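Local coordinates for protein 4-aminobutyrate transaminase (Acinetobacter baumannii, PDB 6WOP) that probably catalyses the pyridoxal 5'-phosphate-dependent transfer of the amino group of 4-aminobutyrate to 2-oxoglutarate, as a class-III aminotransferase, at residues F108-T111 with G112-V116; Q366-V369 with V370-Y373. All blocks are in the same frame, centred on the assembly; numbering follows the deposited sequence.

Interaction 1: F108-T111 with G112-V116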
ATOM      1  N   PHE A 108      18.634 -12.240 -18.142  1.00 14.08           N
ATOM      2  CA  PHE A 108      18.960 -13.181 -17.054  1.00 13.29           C
ATOM      3  C   PHE A 108      19.169 -12.410 -15.771  1.00 16.15           C
ATOM      4  O   PHE A 108      19.739 -11.308 -15.786  1.00 16.49           O
ATOM      5  CB  PHE A 108      20.238 -14.008 -17.419  1.00 13.57           C
ATOM      6  CG  PHE A 108      20.006 -14.808 -18.650  1.00 16.38           C
ATOM      7  CD1 PHE A 108      19.105 -15.841 -18.608  1.00 15.02           C
ATOM      8  CD2 PHE A 108      20.519 -14.412 -19.879  1.00 18.54           C
ATOM      9  CE1 PHE A 108      18.751 -16.528 -19.749  1.00 17.52           C
ATOM     10  CE2 PHE A 108      20.176 -15.113 -21.032  1.00 17.82           C
ATOM     11  CZ  PHE A 108      19.313 -16.166 -20.966  1.00 16.34           C
ATOM     12  N   PHE A 109      18.657 -12.982 -14.677  1.00 15.03           N
ATOM     13  CA  PHE A 109      18.893 -12.436 -13.344  1.00 14.59           C
ATOM     14  C   PHE A 109      19.552 -13.527 -12.521  1.00 13.92           C
ATOM     15  O   PHE A 109      20.277 -14.364 -13.102  1.00 16.96           O
ATOM     16  CB  PHE A 109      17.546 -11.956 -12.783  1.00 13.35           C
ATOM     17  CG  PHE A 109      16.902 -11.011 -13.719  1.00 14.46           C
ATOM     18  CD1 PHE A 109      17.370  -9.689 -13.799  1.00 20.77           C
ATOM     19  CD2 PHE A 109      15.901 -11.421 -14.570  1.00 16.86           C
ATOM     20  CE1 PHE A 109      16.808  -8.787 -14.698  1.00 22.32           C
ATOM     21  CE2 PHE A 109      15.351 -10.508 -15.494  1.00 18.93           C
ATOM     22  CZ  PHE A 109      15.840  -9.221 -15.551  1.00 17.76           C
ATOM     23  N   THR A 110      19.339 -13.524 -11.203  1.00 13.11           N
ATOM     24  CA  THR A 110      20.002 -14.536 -10.373  1.00 15.60           C
ATOM     25  C   THR A 110      19.039 -15.526  -9.745  1.00 16.74           C
ATOM     26  O   THR A 110      19.296 -16.736  -9.801  1.00 15.24           O
ATOM     27  CB  THR A 110      20.847 -13.885  -9.289  1.00 19.56           C
ATOM     28  OG1 THR A 110      21.696 -12.889  -9.893  1.00 21.20           O
ATOM     29  CG2 THR A 110      21.774 -14.945  -8.601  1.00 14.21           C
ATOM     30  N   THR A 111      17.959 -15.060  -9.109  1.00 14.49           N
ATOM     31  CA  THR A 111      17.085 -15.979  -8.384  1.00 14.66           C
ATOM     32  C   THR A 111      15.734 -16.183  -9.070  1.00 14.75           C
ATOM     33  O   THR A 111      15.282 -15.373  -9.895  1.00 15.79           O
ATOM     34  CB  THR A 111      16.834 -15.459  -6.960  1.00 16.76           C
ATOM     35  OG1 THR A 111      16.120 -14.224  -7.084  1.00 14.68           O
ATOM     36  CG2 THR A 111      18.167 -15.215  -6.175  1.00 15.07           C
ATOM     37  N   GLY A 112      15.051 -17.259  -8.668  1.00 14.33           N
ATOM     38  CA  GLY A 112      13.695 -17.472  -9.161  1.00 12.62           C
ATOM     39  C   GLY A 112      12.778 -16.309  -8.812  1.00 14.05           C
ATOM     40  O   GLY A 112      12.021 -15.836  -9.658  1.00 14.97           O
ATOM     41  N   ALA A 113      12.884 -15.800  -7.589  1.00 15.35           N
ATOM     42  CA  ALA A 113      12.048 -14.643  -7.182  1.00 14.81           C
ATOM     43  C   ALA A 113      12.349 -13.413  -8.034  1.00 13.42           C
ATOM     44  O   ALA A 113      11.432 -12.650  -8.410  1.00 14.40           O
ATOM     45  CB  ALA A 113      12.288 -14.321  -5.694  1.00 18.12           C
ATOM     46  N   GLU A 114      13.644 -13.174  -8.336  1.00 16.41           N
ATOM     47  CA  GLU A 114      13.996 -12.060  -9.226  1.00 13.75           C
ATOM     48  C   GLU A 114      13.370 -12.224 -10.583  1.00 15.37           C
ATOM     49  O   GLU A 114      12.939 -11.250 -11.196  1.00 18.77           O
ATOM     50  CB  GLU A 114      15.527 -11.949  -9.406  1.00 15.24           C
ATOM     51  CG  GLU A 114      16.185 -10.985  -8.591  1.00 23.80           C
ATOM     52  CD  GLU A 114      17.687 -11.029  -8.757  1.00 24.63           C
ATOM     53  OE1 GLU A 114      18.207 -12.025  -9.204  1.00 21.60           O
ATOM     54  OE2 GLU A 114      18.340 -10.053  -8.428  1.00 25.43           O
ATOM     55  N   ALA A 115      13.396 -13.435 -11.136  1.00 17.19           N
ATOM     56  CA  ALA A 115      12.747 -13.617 -12.446  1.00 17.03           C
ATOM     57  C   ALA A 115      11.258 -13.261 -12.375  1.00 17.43           C
ATOM     58  O   ALA A 115      10.738 -12.507 -13.225  1.00 13.94           O
ATOM     59  CB  ALA A 115      12.913 -15.059 -12.916  1.00 16.60           C
ATOM     60  N   VAL A 116      10.567 -13.769 -11.351  1.00 16.95           N
ATOM     61  CA  VAL A 116       9.135 -13.429 -11.177  1.00 14.18           C
ATOM     62  C   VAL A 116       8.973 -11.925 -10.974  1.00 14.42           C
ATOM     63  O   VAL A 116       8.097 -11.281 -11.575  1.00 15.35           O
ATOM     64  CB  VAL A 116       8.519 -14.221 -10.001  1.00 11.96           C
ATOM     65  CG1 VAL A 116       6.989 -13.803  -9.854  1.00 16.62           C
ATOM     66  CG2 VAL A 116       8.528 -15.728 -10.289  1.00 13.73           C
TER
HETATM   67  O   HOH W   1      20.794 -10.501  -9.682  1.00 19.37           O
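Strand 104-109 gives way through T110 and T111 to the first turn of helix 112-127, where A115 N donates to T111 O over 3.0 Å. T111 is the N-cap: T111 OG1, set between the backbone N and the carbonyl carbon (chi1 64°), accepts from E114 N at 3.0 Å. E114 answers from the helix side, completing a capping box. Its chain, extended beyond CG, crosses the T111 side chain at about a right angle and brings E114 OE1 to T111 N at 3.0 Å, on the anti side of the carboxylate and 23° out of its plane. E114 OE1 takes a second amide, T110 N, at 2.7 Å, nearly in line with its C-O bond; the two N-H groups arrive from opposite faces of the plane. A water 2.8 Å from E114 OE2 is also hydrogen-bonded to T110 OG1. F109 CB lies 3.6 Å from E114 OE1. At the start of the helix G112 N and A113 N donate to a tartrate, probably from the crystallisation liquor. The box thus closes the strand-to-helix connection at the subunit interface, where E114 packs on T111 of the second subunit. Two amides on one oxygen probably restrict rotation of the E114 carboxylate and favour its ionised form.

Interaction 2: Q366-V369 with V370-Y373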
ATOM      1  N   GLN A 366       0.664 -39.536   7.548  1.00 34.51           N
ATOM      2  CA  GLN A 366       0.960 -40.615   6.603  1.00 35.41           C
ATOM      3  C   GLN A 366       2.148 -40.262   5.717  1.00 34.52           C
ATOM      4  O   GLN A 366       3.054 -41.083   5.497  1.00 36.21           O
ATOM      5  CB  GLN A 366      -0.255 -40.917   5.736  1.00 34.17           C
ATOM      6  CG  GLN A 366      -1.336 -41.735   6.464  1.00 36.74           C
ATOM      7  CD  GLN A 366      -2.552 -41.953   5.603  1.00 39.89           C
ATOM      8  OE1 GLN A 366      -2.830 -41.161   4.684  1.00 37.06           O
ATOM      9  NE2 GLN A 366      -3.281 -43.023   5.874  1.00 41.04           N
ATOM     10  N   ALA A 367       2.155 -39.042   5.182  1.00 31.83           N
ATOM     11  CA  ALA A 367       3.264 -38.623   4.321  1.00 28.91           C
ATOM     12  C   ALA A 367       4.594 -38.649   5.069  1.00 32.12           C
ATOM     13  O   ALA A 367       5.629 -39.050   4.511  1.00 31.95           O
ATOM     14  CB  ALA A 367       2.960 -37.235   3.758  1.00 28.82           C
ATOM     15  N   LYS A 368       4.589 -38.251   6.344  1.00 32.27           N
ATOM     16  CA  LYS A 368       5.826 -38.243   7.119  1.00 34.06           C
ATOM     17  C   LYS A 368       6.285 -39.661   7.437  1.00 35.22           C
ATOM     18  O   LYS A 368       7.496 -39.918   7.488  1.00 37.42           O
ATOM     19  CB  LYS A 368       5.657 -37.464   8.429  1.00 37.37           C
ATOM     20  CG  LYS A 368       5.519 -35.984   8.300  1.00 43.60           C
ATOM     21  CD  LYS A 368       6.442 -35.466   7.269  1.00 47.85           C
ATOM     22  CE  LYS A 368       7.429 -34.468   7.890  1.00 52.28           C
ATOM     23  NZ  LYS A 368       8.109 -33.538   6.899  1.00 50.33           N
ATOM     24  N   VAL A 369       5.362 -40.598   7.626  1.00 33.75           N
ATOM     25  CA  VAL A 369       5.790 -41.973   7.906  1.00 36.04           C
ATOM     26  C   VAL A 369       6.585 -42.521   6.718  1.00 34.34           C
ATOM     27  O   VAL A 369       7.657 -43.095   6.882  1.00 34.47           O
ATOM     28  CB  VAL A 369       4.580 -42.865   8.265  1.00 36.88           C
ATOM     29  CG1 VAL A 369       4.945 -44.342   8.152  1.00 37.64           C
ATOM     30  CG2 VAL A 369       4.063 -42.541   9.698  1.00 37.94           C
ATOM     31  N   VAL A 370       6.092 -42.294   5.505  1.00 34.56           N
ATOM     32  CA  VAL A 370       6.761 -42.773   4.298  1.00 33.43           C
ATOM     33  C   VAL A 370       8.086 -42.032   4.101  1.00 34.18           C
ATOM     34  O   VAL A 370       9.130 -42.640   3.819  1.00 33.61           O
ATOM     35  CB  VAL A 370       5.821 -42.594   3.079  1.00 30.61           C
ATOM     36  CG1 VAL A 370       6.585 -42.814   1.727  1.00 29.77           C
ATOM     37  CG2 VAL A 370       4.573 -43.496   3.212  1.00 32.90           C
ATOM     38  N   GLN A 371       8.040 -40.700   4.209  1.00 28.05           N
ATOM     39  CA  GLN A 371       9.233 -39.889   4.063  1.00 30.06           C
ATOM     40  C   GLN A 371      10.308 -40.334   5.039  1.00 29.72           C
ATOM     41  O   GLN A 371      11.490 -40.406   4.663  1.00 30.45           O
ATOM     42  CB  GLN A 371       8.891 -38.409   4.277  1.00 29.64           C
ATOM     43  CG  GLN A 371      10.102 -37.491   4.152  1.00 29.98           C
ATOM     44  CD  GLN A 371       9.771 -36.023   4.368  1.00 30.87           C
ATOM     45  OE1 GLN A 371       9.177 -35.625   5.397  1.00 32.19           O
ATOM     46  NE2 GLN A 371      10.146 -35.216   3.417  1.00 24.31           N
ATOM     47  N   ASN A 372       9.932 -40.590   6.305  1.00 29.96           N
ATOM     48  CA  ASN A 372      11.000 -40.924   7.238  1.00 38.71           C
ATOM     49  C   ASN A 372      11.467 -42.369   7.064  1.00 39.19           C
ATOM     50  O   ASN A 372      12.670 -42.652   7.181  1.00 36.88           O
ATOM     51  CB  ASN A 372      10.570 -40.669   8.689  1.00 43.33           C
ATOM     52  CG  ASN A 372      10.115 -39.222   8.895  1.00 48.02           C
ATOM     53  OD1 ASN A 372      10.182 -38.404   7.963  1.00 48.95           O
ATOM     54  ND2 ASN A 372       9.660 -38.898  10.109  1.00 49.93           N
ATOM     55  N   TYR A 373      10.584 -43.306   6.699  1.00 32.83           N
ATOM     56  CA  TYR A 373      11.063 -44.637   6.342  1.00 34.01           C
ATOM     57  C   TYR A 373      12.068 -44.551   5.207  1.00 35.02           C
ATOM     58  O   TYR A 373      13.103 -45.232   5.224  1.00 36.30           O
ATOM     59  CB  TYR A 373       9.923 -45.525   5.908  1.00 34.40           C
ATOM     60  CG  TYR A 373      10.428 -46.875   5.470  1.00 35.99           C
ATOM     61  CD1 TYR A 373      10.827 -47.104   4.160  1.00 36.33           C
ATOM     62  CD2 TYR A 373      10.517 -47.923   6.373  1.00 38.90           C
ATOM     63  CE1 TYR A 373      11.295 -48.321   3.764  1.00 36.81           C
ATOM     64  CE2 TYR A 373      11.002 -49.133   5.988  1.00 39.59           C
ATOM     65  CZ  TYR A 373      11.362 -49.328   4.674  1.00 42.14           C
ATOM     66  OH  TYR A 373      11.830 -50.540   4.264  1.00 46.20           O
TER
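K368 and Q371 meet three residues apart on the amphipathic helix 364-376, whose regular i to i+4 bonds run through both segments: Q371 N to A367 O, for instance, spans 2.9 Å. The close-packed side belongs to V370, which packs on L411 and F415 of helix 401-416 and on L381 of strand 379-384, joining the helix to both. V370 CG2 also lies back along its own helix, 3.7 Å from Q366 O. The Y373 side chain leads away from the turn and touches I410 of helix 401-416, while Y373 CB stays 3.5 Å from V369 O.

The side carrying K368 and N372 is looser: both are exposed to solvent, whereas Q371 beside them is buried. Here the lysine and glutamine chains run side by side in the same direction. K368 bends at chi2 and chi3, which curls its end over toward Q371 and lays CD and CE alongside the amide oxygen as well. Q371 is straighter, with CG anti to the backbone N (chi1 179°). Q371 NE2 donates to L381 O of strand 379-384, which helps set the amide's rotation, with OE1 turned to the lysine. N372 CG, anti to its own carbonyl carbon (chi1 -56°), lies 3.1 Å from K368 O, which already accepts from N372 N. The lysine ammonium meets its partner in the carbonyl plane: K368 NZ donates to Q371 OE1 at 2.8 Å, with a C=O...N angle of 150°.

In the fold
Interactions 1 and 2 lie on opposite sides of the chain's centre, with their centres 33 Å apart and their nearest atoms about 22 Å apart, so they do not touch. Interaction 1 belongs to the seven-stranded mixed sheet whose edge strand is 104-109, and it lies against the second subunit, where T110 packs on T110 of that subunit. The bound tartrate, which may mark a pocket, is about 3 Å from the A113 side chain. Interaction 2 lies on helix 364-376, against strand 379-384 of the other seven-stranded sheet, and no other chain of the assembly touches its segments. Its centre is about 23 Å from that of the chain, against about 12 Å for interaction 1.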